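Local coordinates for protein pyrrolidone-carboxylate peptidase (Deinococcus radiodurans R1, PDB 5Z48) that probably removes N-terminal pyroglutamyl (5-oxoprolyl) groups from peptides as a cysteine peptidase of family C15, and is captured here with pyroglutamate bound, at residues B[26-30]-B[41-45]; B[93-97]-B[143-147]; B[172-176]-B[191-197]. All coordinates share one frame. Residues are numbered along the deposited sequence.

From the N terminus, strand 5-11 leads into helix 21-29, and interaction 1 closes the short loop by which that helix returns to the sheet through strand 38-45. Interaction 2 comes next, across 45 intervening residues: it holds the loop after strand 80-90 against the start of helix 145-159, beside bound pyroglutamate. Interaction 3 follows, joining the end of strand 167-172 to the start of helix 194-211. The three loops lie in series, neither nesting nor crossing. Interactions 1 and 3 touch through E28 and Q194, where helices 21-29 and 194-211 meet; interaction 2 stands apart, its centre about 21 Å from each of the other two.

Interaction 1. Residues B[26-30]-B[41-45]; sequences AQELH and HSALL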
ATOM      1  N   ALA B  26      17.338   5.145 -21.697  1.00 11.12           N
ATOM      2  CA  ALA B  26      17.571   5.993 -22.868  1.00 10.02           C
ATOM      3  C   ALA B  26      18.997   5.830 -23.362  1.00 12.37           C
ATOM      4  O   ALA B  26      19.251   5.739 -24.580  1.00 14.46           O
ATOM      5  CB  ALA B  26      17.278   7.468 -22.541  1.00 11.49           C
ATOM      6  N   GLN B  27      19.966   5.772 -22.440  1.00 11.92           N
ATOM      7  CA  GLN B  27      21.356   5.632 -22.850  1.00 13.45           C
ATOM      8  C   GLN B  27      21.589   4.325 -23.598  1.00 15.25           C
ATOM      9  O   GLN B  27      22.283   4.304 -24.629  1.00 15.12           O
ATOM     10  CB  GLN B  27      22.279   5.729 -21.629  1.00 14.48           C
ATOM     11  CG  GLN B  27      23.725   6.142 -21.982  1.00 16.84           C
ATOM     12  CD  GLN B  27      23.840   7.650 -22.313  1.00 20.38           C
ATOM     13  OE1 GLN B  27      22.984   8.442 -21.937  1.00 23.37           O
ATOM     14  NE2 GLN B  27      24.964   8.045 -22.914  1.00 21.20           N
ATOM     15  N   GLU B  28      21.016   3.217 -23.097  1.00 13.33           N
ATOM     16  CA  GLU B  28      21.273   1.923 -23.714  1.00 14.45           C
ATOM     17  C   GLU B  28      20.617   1.794 -25.076  1.00 14.40           C
ATOM     18  O   GLU B  28      21.159   1.080 -25.948  1.00 16.49           O
ATOM     19  CB  GLU B  28      20.738   0.789 -22.834  1.00 17.30           C
ATOM     20  CG  GLU B  28      21.398   0.562 -21.511  1.00 23.60           C
ATOM     21  CD  GLU B  28      20.835  -0.724 -20.893  1.00 29.88           C
ATOM     22  OE1 GLU B  28      20.938  -1.789 -21.566  1.00 31.89           O
ATOM     23  OE2 GLU B  28      20.240  -0.670 -19.787  1.00 27.06           O
ATOM     24  N   LEU B  29      19.486   2.470 -25.291  1.00 13.23           N
ATOM     25  CA  LEU B  29      18.733   2.277 -26.516  1.00 14.40           C
ATOM     26  C   LEU B  29      19.071   3.308 -27.587  1.00 15.41           C
ATOM     27  O   LEU B  29      18.622   3.155 -28.735  1.00 13.79           O
ATOM     28  CB  LEU B  29      17.229   2.290 -26.211  1.00 11.86           C
ATOM     29  CG  LEU B  29      16.810   1.112 -25.314  1.00 12.53           C
ATOM     30  CD1 LEU B  29      15.353   1.337 -24.874  1.00 12.79           C
ATOM     31  CD2 LEU B  29      16.968  -0.259 -26.004  1.00 14.95           C
ATOM     32  N   HIS B  30      19.911   4.298 -27.287  1.00 12.96           N
ATOM     33  CA  HIS B  30      20.255   5.267 -28.327  1.00 11.35           C
ATOM     34  C   HIS B  30      20.806   4.587 -29.581  1.00 14.58           C
ATOM     35  O   HIS B  30      21.701   3.743 -29.503  1.00 14.72           O
ATOM     36  CB  HIS B  30      21.306   6.282 -27.850  1.00 11.82           C
ATOM     37  CG  HIS B  30      21.735   7.216 -28.940  1.00 12.60           C
ATOM     38  ND1 HIS B  30      20.851   8.119 -29.512  1.00 12.26           N
ATOM     39  CD2 HIS B  30      22.908   7.348 -29.615  1.00 13.95           C
ATOM     40  CE1 HIS B  30      21.473   8.780 -30.469  1.00 14.27           C
ATOM     41  NE2 HIS B  30      22.726   8.345 -30.546  1.00 15.94           N
ATOM     42  N   HIS B  41      16.667   8.064 -31.321  1.00 12.96           N
ATOM     43  CA  HIS B  41      17.591   9.125 -30.925  1.00 11.43           C
ATOM     44  C   HIS B  41      17.293   9.435 -29.469  1.00 12.28           C
ATOM     45  O   HIS B  41      16.186   9.871 -29.158  1.00 11.95           O
ATOM     46  CB  HIS B  41      17.369  10.396 -31.755  1.00 13.12           C
ATOM     47  CG  HIS B  41      18.231  11.534 -31.325  1.00 12.96           C
ATOM     48  ND1 HIS B  41      19.478  11.759 -31.867  1.00 19.14           N
ATOM     49  CD2 HIS B  41      18.055  12.476 -30.367  1.00 14.60           C
ATOM     50  CE1 HIS B  41      20.015  12.824 -31.294  1.00 21.64           C
ATOM     51  NE2 HIS B  41      19.181  13.259 -30.360  1.00 18.08           N
ATOM     52  N   SER B  42      18.256   9.228 -28.578  1.00 11.76           N
ATOM     53  CA  SER B  42      18.002   9.461 -27.154  1.00 10.44           C
ATOM     54  C   SER B  42      18.591  10.786 -26.675  1.00 10.13           C
ATOM     55  O   SER B  42      19.615  11.260 -27.173  1.00 12.18           O
ATOM     56  CB  SER B  42      18.618   8.352 -26.311  1.00 11.39           C
ATOM     57  OG  SER B  42      18.105   7.105 -26.695  1.00 13.27           O
ATOM     58  N   ALA B  43      17.984  11.321 -25.608  1.00 12.50           N
ATOM     59  CA  ALA B  43      18.496  12.493 -24.905  1.00 11.98           C
ATOM     60  C   ALA B  43      18.106  12.433 -23.439  1.00 13.02           C
ATOM     61  O   ALA B  43      17.084  11.848 -23.068  1.00 14.84           O
ATOM     62  CB  ALA B  43      17.972  13.812 -25.501  1.00 12.63           C
ATOM     63  N   LEU B  44      18.955  12.995 -22.609  0.57 13.91           N
ATOM     64  CA  LEU B  44      18.626  13.139 -21.206  0.57 12.55           C
ATOM     65  C   LEU B  44      18.185  14.562 -20.920  0.57 11.99           C
ATOM     66  O   LEU B  44      18.744  15.524 -21.453  0.57 13.50           O
ATOM     67  CB  LEU B  44      19.816  12.775 -20.342  0.57 14.29           C
ATOM     68  CG  LEU B  44      20.190  11.306 -20.468  0.57 14.68           C
ATOM     69  CD1 LEU B  44      21.239  11.028 -19.397  0.57 13.59           C
ATOM     70  CD2 LEU B  44      18.990  10.345 -20.343  0.57 15.11           C
ATOM     71  N   LEU B  45      17.150  14.676 -20.105  1.00 10.73           N
ATOM     72  CA  LEU B  45      16.630  15.962 -19.662  1.00 13.03           C
ATOM     73  C   LEU B  45      16.957  16.233 -18.192  1.00 13.28           C
ATOM     74  O   LEU B  45      16.971  15.308 -17.360  1.00 13.09           O
ATOM     75  CB  LEU B  45      15.105  15.985 -19.828  1.00 11.12           C
ATOM     76  CG  LEU B  45      14.634  15.725 -21.282  1.00 13.25           C
ATOM     77  CD1 LEU B  45      13.096  15.655 -21.359  1.00 10.94           C
ATOM     78  CD2 LEU B  45      15.088  16.813 -22.243  1.00 17.89           C
TER
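This is a helix-to-strand contact in which the C-terminal end of helix 21-29 packs on strand 38-45, and polar side chains do most of the joining. S42 points toward the helix, and its OG donates a 2.8 Å hydrogen bond to O of A26, a carbonyl in the last turn that otherwise receives weak bonds from the backbone N of L29 and of H30. H30, the first residue to leave helical geometry, lies closest to the strand, 4.9 Å from S42 between CA atoms. Its t side chain (chi1 176°) brings ND1 within 3.0 Å of the backbone N of S42, an almost linear hydrogen bond that ND1 accepts. The same ring turns its edge toward the face of H41 in an offset edge-to-face pair, the planes at 81° and the centroids 5.4 Å apart. Farther along, CB of A26 rests 4.0 Å from CD2 of L44. H41, A43 and L45 bond through their backbones to strand 5-11, while side chains of these same three residues touch helix 49-63 beyond. With strands 5-11 and 38-45 parallel and helix 21-29 between them in sequence, the arrangement belongs to a beta-alpha-beta crossover of the enzyme's alpha/beta fold.

Interaction 2. Residues B[93-97]-B[143-147]; sequences QIPDN and LYVCN. With PCA (pyroglutamic acid), chain I.
The loop 93-97, without regular secondary structure, is held to the N-terminal end of helix 145-159 chiefly by one tyrosine, Y144, at the N-cap position. The backbones stay apart: the nearest CA atoms, of D96 and V145, are 7.7 Å from each other. Along the loop, Q93 makes no contact across the pair but packs on A184 of a neighbouring subunit. I94 is extended (phi/psi -129/157), and its p,t side chain turns its end toward the tyrosine, with CG1 3.8 Å from CZ of Y144 and CD1 3.7 Å from OH of Y144; O of I94 lies 3.4 Å from CE1 of Y144. P95, also extended, turns its ring away but offers its carbonyl, so that OH of Y144 donates a 2.7 Å hydrogen bond to O of P95. D96 sets its CA 3.5 Å from OH of Y144 and CB 4.4 Å from CG2 of V145, while its OD1 accepts from the backbone N of A98 and Q100. N97 bonds through ND2 to O of P13. With chi1 t (-168°) and chi2 51°, Y144 carries its ring out toward the loop, where F92 adds an edge-to-face partner. At the helix start the backbone N of C146 donates a 3.0 Å hydrogen bond to O of pyroglutamate, and CD2 of Y144 lies 3.2 Å from that same ligand oxygen. Y144 thus joins the loop to the pyroglutamate pocket beside C146, the probable nucleophile, which with H171 and E83 matches the Cys-His-Glu catalytic triad of C15 peptidases.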
ATOM      1  N   GLN B  93       5.484  18.446  -5.033  1.00 16.53           N
ATOM      2  CA  GLN B  93       5.512  17.952  -3.662  1.00 17.98           C
ATOM      3  C   GLN B  93       6.916  17.949  -3.077  1.00 19.03           C
ATOM      4  O   GLN B  93       7.053  17.991  -1.851  1.00 21.84           O
ATOM      5  CB  GLN B  93       4.942  16.541  -3.607  1.00 21.63           C
ATOM      6  CG  GLN B  93       3.529  16.485  -4.181  1.00 28.27           C
ATOM      7  CD  GLN B  93       2.511  17.116  -3.258  1.00 38.84           C
ATOM      8  OE1 GLN B  93       2.564  16.949  -2.037  1.00 44.39           O
ATOM      9  NE2 GLN B  93       1.592  17.875  -3.833  1.00 41.24           N
ATOM     10  N   ILE B  94       7.954  17.853  -3.914  1.00 15.94           N
ATOM     11  CA  ILE B  94       9.362  17.987  -3.536  1.00 17.46           C
ATOM     12  C   ILE B  94       9.985  18.999  -4.483  1.00 16.42           C
ATOM     13  O   ILE B  94       9.466  19.234  -5.584  1.00 15.48           O
ATOM     14  CB  ILE B  94      10.126  16.641  -3.628  1.00 18.47           C
ATOM     15  CG1 ILE B  94       9.929  16.014  -5.024  1.00 20.23           C
ATOM     16  CG2 ILE B  94       9.664  15.668  -2.543  1.00 20.56           C
ATOM     17  CD1 ILE B  94      10.915  14.858  -5.301  1.00 20.36           C
ATOM     18  N   PRO B  95      11.090  19.627  -4.083  1.00 18.00           N
ATOM     19  CA  PRO B  95      11.738  20.579  -4.990  1.00 20.89           C
ATOM     20  C   PRO B  95      12.317  19.861  -6.198  1.00 17.23           C
ATOM     21  O   PRO B  95      12.609  18.655  -6.177  1.00 17.93           O
ATOM     22  CB  PRO B  95      12.837  21.235  -4.140  1.00 21.55           C
ATOM     23  CG  PRO B  95      12.931  20.374  -2.885  1.00 25.55           C
ATOM     24  CD  PRO B  95      11.649  19.660  -2.714  1.00 20.10           C
ATOM     25  N   ASP B  96      12.464  20.630  -7.274  1.00 14.52           N
ATOM     26  CA  ASP B  96      13.176  20.125  -8.440  1.00 13.69           C
ATOM     27  C   ASP B  96      14.675  20.276  -8.166  1.00 15.75           C
ATOM     28  O   ASP B  96      15.100  20.672  -7.076  1.00 17.06           O
ATOM     29  CB  ASP B  96      12.686  20.837  -9.708  1.00 14.08           C
ATOM     30  CG  ASP B  96      13.011  22.363  -9.731  1.00 14.52           C
ATOM     31  OD1 ASP B  96      13.998  22.822  -9.078  1.00 15.08           O
ATOM     32  OD2 ASP B  96      12.305  23.108 -10.476  1.00 15.60           O
ATOM     33  N   ASN B  97      15.515  19.987  -9.156  1.00 15.61           N
ATOM     34  CA  ASN B  97      16.964  19.970  -8.958  1.00 16.88           C
ATOM     35  C   ASN B  97      17.593  21.360  -8.890  1.00 17.64           C
ATOM     36  O   ASN B  97      18.790  21.478  -8.577  1.00 21.33           O
ATOM     37  CB  ASN B  97      17.638  19.137 -10.053  1.00 18.91           C
ATOM     38  CG  ASN B  97      17.611  17.654  -9.735  1.00 23.78           C
ATOM     39  OD1 ASN B  97      17.236  17.252  -8.628  1.00 21.49           O
ATOM     40  ND2 ASN B  97      18.039  16.842 -10.684  1.00 20.28           N
ATOM     41  N   LEU B 143       2.125  16.095 -11.014  1.00  9.67           N
ATOM     42  CA  LEU B 143       2.223  17.473 -11.511  1.00 10.08           C
ATOM     43  C   LEU B 143       3.659  18.001 -11.358  1.00 11.82           C
ATOM     44  O   LEU B 143       3.880  19.195 -11.222  1.00 12.24           O
ATOM     45  CB  LEU B 143       1.187  18.380 -10.827  1.00 11.38           C
ATOM     46  CG  LEU B 143      -0.260  17.920 -11.132  1.00 10.98           C
ATOM     47  CD1 LEU B 143      -1.181  18.881 -10.386  1.00 11.35           C
ATOM     48  CD2 LEU B 143      -0.614  17.939 -12.622  1.00 10.98           C
ATOM     49  N   TYR B 144       4.648  17.082 -11.398  1.00 12.38           N
ATOM     50  CA  TYR B 144       6.061  17.409 -11.280  1.00 13.60           C
ATOM     51  C   TYR B 144       6.663  17.489 -12.688  1.00 14.47           C
ATOM     52  O   TYR B 144       5.960  17.843 -13.627  1.00 11.60           O
ATOM     53  CB  TYR B 144       6.719  16.362 -10.375  1.00 11.21           C
ATOM     54  CG  TYR B 144       8.138  16.578  -9.822  1.00 12.45           C
ATOM     55  CD1 TYR B 144       8.552  17.747  -9.166  1.00 13.54           C
ATOM     56  CD2 TYR B 144       9.038  15.533  -9.890  1.00 15.28           C
ATOM     57  CE1 TYR B 144       9.840  17.860  -8.619  1.00 16.01           C
ATOM     58  CE2 TYR B 144      10.327  15.637  -9.349  1.00 15.19           C
ATOM     59  CZ  TYR B 144      10.720  16.792  -8.706  1.00 14.56           C
ATOM     60  OH  TYR B 144      11.988  16.870  -8.165  1.00 16.39           O
ATOM     61  N   VAL B 145       7.945  17.194 -12.848  1.00 11.82           N
ATOM     62  CA  VAL B 145       8.600  17.548 -14.115  1.00 10.73           C
ATOM     63  C   VAL B 145       8.222  16.573 -15.236  1.00 12.79           C
ATOM     64  O   VAL B 145       8.165  16.985 -16.407  1.00 10.79           O
ATOM     65  CB  VAL B 145      10.135  17.669 -13.924  1.00 10.86           C
ATOM     66  CG1 VAL B 145      10.812  18.305 -15.173  1.00 12.37           C
ATOM     67  CG2 VAL B 145      10.500  18.561 -12.728  1.00 14.49           C
ATOM     68  N   CYS B 146       7.928  15.288 -14.931  1.00 10.14           N
ATOM     69  CA  CYS B 146       7.494  14.360 -15.982  1.00 10.62           C
ATOM     70  C   CYS B 146       6.174  14.804 -16.598  1.00 10.16           C
ATOM     71  O   CYS B 146       6.026  14.856 -17.816  1.00 11.91           O
ATOM     72  CB  CYS B 146       7.341  12.942 -15.416  1.00 10.25           C
ATOM     73  SG  CYS B 146       8.968  12.211 -14.939  1.00 16.62           S
ATOM     74  N   ASN B 147       5.189  15.129 -15.763  1.00 10.49           N
ATOM     75  CA  ASN B 147       3.962  15.677 -16.319  1.00 10.76           C
ATOM     76  C   ASN B 147       4.222  16.933 -17.134  1.00 12.10           C
ATOM     77  O   ASN B 147       3.634  17.122 -18.214  1.00 11.04           O
ATOM     78  CB  ASN B 147       3.011  16.010 -15.182  1.00 11.00           C
ATOM     79  CG  ASN B 147       1.746  16.693 -15.688  1.00 11.06           C
ATOM     80  OD1 ASN B 147       0.842  16.004 -16.206  1.00 11.32           O
ATOM     81  ND2 ASN B 147       1.681  18.008 -15.566  1.00 12.25           N
TER
HETATM   82  N   PCA I 302      10.464  11.323 -12.228  1.00 12.52           N
HETATM   83  CA  PCA I 302       9.961  12.610 -11.758  1.00 16.03           C
HETATM   84  CB  PCA I 302      10.854  13.707 -12.361  1.00 15.03           C
HETATM   85  CG  PCA I 302      12.015  13.022 -13.084  1.00 13.13           C
HETATM   86  CD  PCA I 302      11.652  11.562 -13.003  1.00 10.05           C
HETATM   87  OE  PCA I 302      12.338  10.689 -13.547  1.00 12.15           O
HETATM   88  C   PCA I 302       8.461  12.744 -12.090  1.00 17.95           C
HETATM   89  O   PCA I 302       7.924  13.826 -12.346  1.00 14.84           O
HETATM   90  OXT PCA I 302       7.731  11.715 -12.152  1.00 21.19           O

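Interaction 3. Residues B[172-176]-B[191-197]; sequences VPANA and YLPQSEI
A strand-to-helix connection of the alpha/beta fold, at the end of inner strand 167-172, meets the start of helix 194-211: residues 172-175 run extended and A176 starts helix 176-180, while 191-192, likewise extended, lead to P193, N-cap of 194-211. CA of A174 lies 4.6 Å from CA of Y191, and CA of N175 5.0 Å from CA of L192. N of L192 donates to O of A174 (2.9 Å); that carbonyl receives a CA-H...O contact from CA of Y191 at 3.2 Å, and CA of N175 makes another with O of L192 at 3.1 Å. Apolar contacts join CB of V172 to CG2 of I197 (3.7 Å) and CG of P173 to CD1 of L192 (3.8 Å). N175, chi1 p, caps helix 176-180 with OD1 on N of V178, and its ND2 donates to OE1 of Q194 at 2.9 Å and to OD2 of D19. NE2 of Q194 (chi1 t) bonds to O of P21 and OG1 of T198. OH of Y191 reaches OE2 of E196 of a neighbouring subunit, not that touching Q93. One water, accepting from both helix starts, lies 3.1 Å from N of A176 and 2.9 Å from N of Q194.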
ATOM      1  N   VAL B 172       8.585   4.436 -15.278  1.00  9.13           N
ATOM      2  CA  VAL B 172       9.173   3.139 -14.955  1.00  8.94           C
ATOM      3  C   VAL B 172       9.376   3.013 -13.452  1.00  9.11           C
ATOM      4  O   VAL B 172       9.622   4.011 -12.765  1.00 10.55           O
ATOM      5  CB  VAL B 172      10.503   2.910 -15.711  1.00 11.52           C
ATOM      6  CG1 VAL B 172      10.300   3.101 -17.239  1.00 13.78           C
ATOM      7  CG2 VAL B 172      11.636   3.822 -15.200  1.00 11.50           C
ATOM      8  N   PRO B 173       9.320   1.804 -12.907  1.00 10.04           N
ATOM      9  CA  PRO B 173       9.644   1.615 -11.483  1.00 10.88           C
ATOM     10  C   PRO B 173      11.090   1.945 -11.147  1.00 11.34           C
ATOM     11  O   PRO B 173      11.959   2.066 -12.016  1.00 11.19           O
ATOM     12  CB  PRO B 173       9.415   0.095 -11.276  1.00 11.14           C
ATOM     13  CG  PRO B 173       8.335  -0.258 -12.277  1.00 11.93           C
ATOM     14  CD  PRO B 173       8.752   0.583 -13.532  1.00 10.91           C
ATOM     15  N   ALA B 174      11.364   1.959  -9.834  1.00 10.61           N
ATOM     16  CA  ALA B 174      12.738   1.953  -9.344  1.00 10.39           C
ATOM     17  C   ALA B 174      13.500   0.778  -9.949  1.00 11.32           C
ATOM     18  O   ALA B 174      12.926  -0.284 -10.164  1.00 11.03           O
ATOM     19  CB  ALA B 174      12.732   1.806  -7.812  1.00 11.35           C
ATOM     20  N   ASN B 175      14.796   0.972 -10.223  1.00 10.78           N
ATOM     21  CA  ASN B 175      15.667  -0.170 -10.440  1.00 11.48           C
ATOM     22  C   ASN B 175      16.322  -0.554  -9.112  1.00 13.22           C
ATOM     23  O   ASN B 175      15.980  -0.011  -8.050  1.00 11.63           O
ATOM     24  CB  ASN B 175      16.682   0.137 -11.540  1.00 10.31           C
ATOM     25  CG  ASN B 175      17.622   1.310 -11.178  1.00 13.43           C
ATOM     26  OD1 ASN B 175      17.663   1.787 -10.044  1.00 12.10           O
ATOM     27  ND2 ASN B 175      18.388   1.787 -12.178  1.00 13.96           N
ATOM     28  N   ALA B 176      17.275  -1.511  -9.136  1.00 11.78           N
ATOM     29  CA  ALA B 176      17.882  -1.944  -7.879  1.00 12.44           C
ATOM     30  C   ALA B 176      18.599  -0.793  -7.183  1.00 14.00           C
ATOM     31  O   ALA B 176      18.528  -0.667  -5.950  1.00 13.99           O
ATOM     32  CB  ALA B 176      18.857  -3.104  -8.116  1.00 13.08           C
ATOM     33  N   TYR B 191      10.618  -2.740  -7.219  1.00 11.80           N
ATOM     34  CA  TYR B 191      11.682  -2.403  -8.150  1.00 10.71           C
ATOM     35  C   TYR B 191      11.740  -3.450  -9.254  1.00 10.36           C
ATOM     36  O   TYR B 191      11.096  -4.495  -9.176  1.00 11.24           O
ATOM     37  CB  TYR B 191      13.046  -2.307  -7.433  1.00 10.56           C
ATOM     38  CG  TYR B 191      13.681  -3.664  -7.141  1.00 12.18           C
ATOM     39  CD1 TYR B 191      13.253  -4.452  -6.063  1.00 13.26           C
ATOM     40  CD2 TYR B 191      14.696  -4.154  -7.957  1.00 11.68           C
ATOM     41  CE1 TYR B 191      13.838  -5.692  -5.809  1.00 11.99           C
ATOM     42  CE2 TYR B 191      15.275  -5.403  -7.722  1.00 10.67           C
ATOM     43  CZ  TYR B 191      14.847  -6.164  -6.659  1.00 11.37           C
ATOM     44  OH  TYR B 191      15.440  -7.387  -6.465  1.00 11.73           O
ATOM     45  N   LEU B 192      12.487  -3.142 -10.308  1.00 10.75           N
ATOM     46  CA  LEU B 192      12.757  -4.098 -11.383  1.00 10.93           C
ATOM     47  C   LEU B 192      14.231  -4.000 -11.721  1.00 11.93           C
ATOM     48  O   LEU B 192      14.790  -2.903 -11.667  1.00 11.07           O
ATOM     49  CB  LEU B 192      11.947  -3.802 -12.659  1.00  9.96           C
ATOM     50  CG  LEU B 192      10.472  -3.973 -12.426  1.00 10.95           C
ATOM     51  CD1 LEU B 192       9.765  -3.464 -13.670  1.00 12.38           C
ATOM     52  CD2 LEU B 192      10.140  -5.425 -12.150  1.00 13.50           C
ATOM     53  N   PRO B 193      14.894  -5.102 -12.066  1.00 11.30           N
ATOM     54  CA  PRO B 193      16.263  -4.965 -12.573  1.00 10.34           C
ATOM     55  C   PRO B 193      16.269  -4.036 -13.771  1.00 11.87           C
ATOM     56  O   PRO B 193      15.317  -4.009 -14.564  1.00 12.01           O
ATOM     57  CB  PRO B 193      16.647  -6.390 -12.993  1.00 12.87           C
ATOM     58  CG  PRO B 193      15.715  -7.285 -12.110  1.00 14.17           C
ATOM     59  CD  PRO B 193      14.434  -6.500 -12.115  1.00 11.84           C
ATOM     60  N   GLN B 194      17.379  -3.305 -13.936  1.00 12.09           N
ATOM     61  CA  GLN B 194      17.441  -2.360 -15.046  1.00 10.57           C
ATOM     62  C   GLN B 194      17.190  -3.044 -16.394  1.00 11.52           C
ATOM     63  O   GLN B 194      16.577  -2.451 -17.288  1.00 11.97           O
ATOM     64  CB  GLN B 194      18.791  -1.623 -15.055  1.00 11.45           C
ATOM     65  CG  GLN B 194      18.877  -0.612 -16.197  1.00 13.86           C
ATOM     66  CD  GLN B 194      17.882   0.525 -16.000  1.00 12.68           C
ATOM     67  OE1 GLN B 194      17.804   1.094 -14.916  1.00 12.78           O
ATOM     68  NE2 GLN B 194      17.120   0.855 -17.056  1.00 11.07           N
ATOM     69  N   SER B 195      17.662  -4.292 -16.566  1.00 13.03           N
ATOM     70  CA  SER B 195      17.477  -4.938 -17.869  1.00 12.76           C
ATOM     71  C   SER B 195      16.004  -5.163 -18.195  1.00 13.76           C
ATOM     72  O   SER B 195      15.623  -5.105 -19.363  1.00 13.67           O
ATOM     73  CB  SER B 195      18.221  -6.264 -17.932  1.00 16.18           C
ATOM     74  OG  SER B 195      17.882  -7.163 -16.876  1.00 16.56           O
ATOM     75  N   GLU B 196      15.171  -5.405 -17.187  1.00 12.55           N
ATOM     76  CA  GLU B 196      13.725  -5.510 -17.420  1.00  9.72           C
ATOM     77  C   GLU B 196      13.122  -4.166 -17.815  1.00 10.66           C
ATOM     78  O   GLU B 196      12.279  -4.098 -18.713  1.00 11.19           O
ATOM     79  CB  GLU B 196      13.081  -6.079 -16.154  1.00 12.52           C
ATOM     80  CG  GLU B 196      11.515  -6.094 -16.176  1.00 12.13           C
ATOM     81  CD  GLU B 196      10.914  -7.227 -16.986  1.00 14.58           C
ATOM     82  OE1 GLU B 196      11.661  -7.932 -17.729  1.00 14.21           O
ATOM     83  OE2 GLU B 196       9.685  -7.510 -16.832  1.00 13.41           O
ATOM     84  N   ILE B 197      13.530  -3.088 -17.135  1.00 10.45           N
ATOM     85  CA  ILE B 197      13.046  -1.739 -17.459  1.00  9.23           C
ATOM     86  C   ILE B 197      13.435  -1.364 -18.878  1.00 10.60           C
ATOM     87  O   ILE B 197      12.597  -0.903 -19.670  1.00 11.76           O
ATOM     88  CB  ILE B 197      13.584  -0.727 -16.433  1.00 10.80           C
ATOM     89  CG1 ILE B 197      12.996  -1.024 -15.050  1.00 12.37           C
ATOM     90  CG2 ILE B 197      13.248   0.707 -16.856  1.00 12.03           C
ATOM     91  CD1 ILE B 197      13.676  -0.232 -13.894  1.00 13.01           C
TER
HETATM   92  O   HOH W   1      18.835  -2.849 -11.453  1.00 12.24           O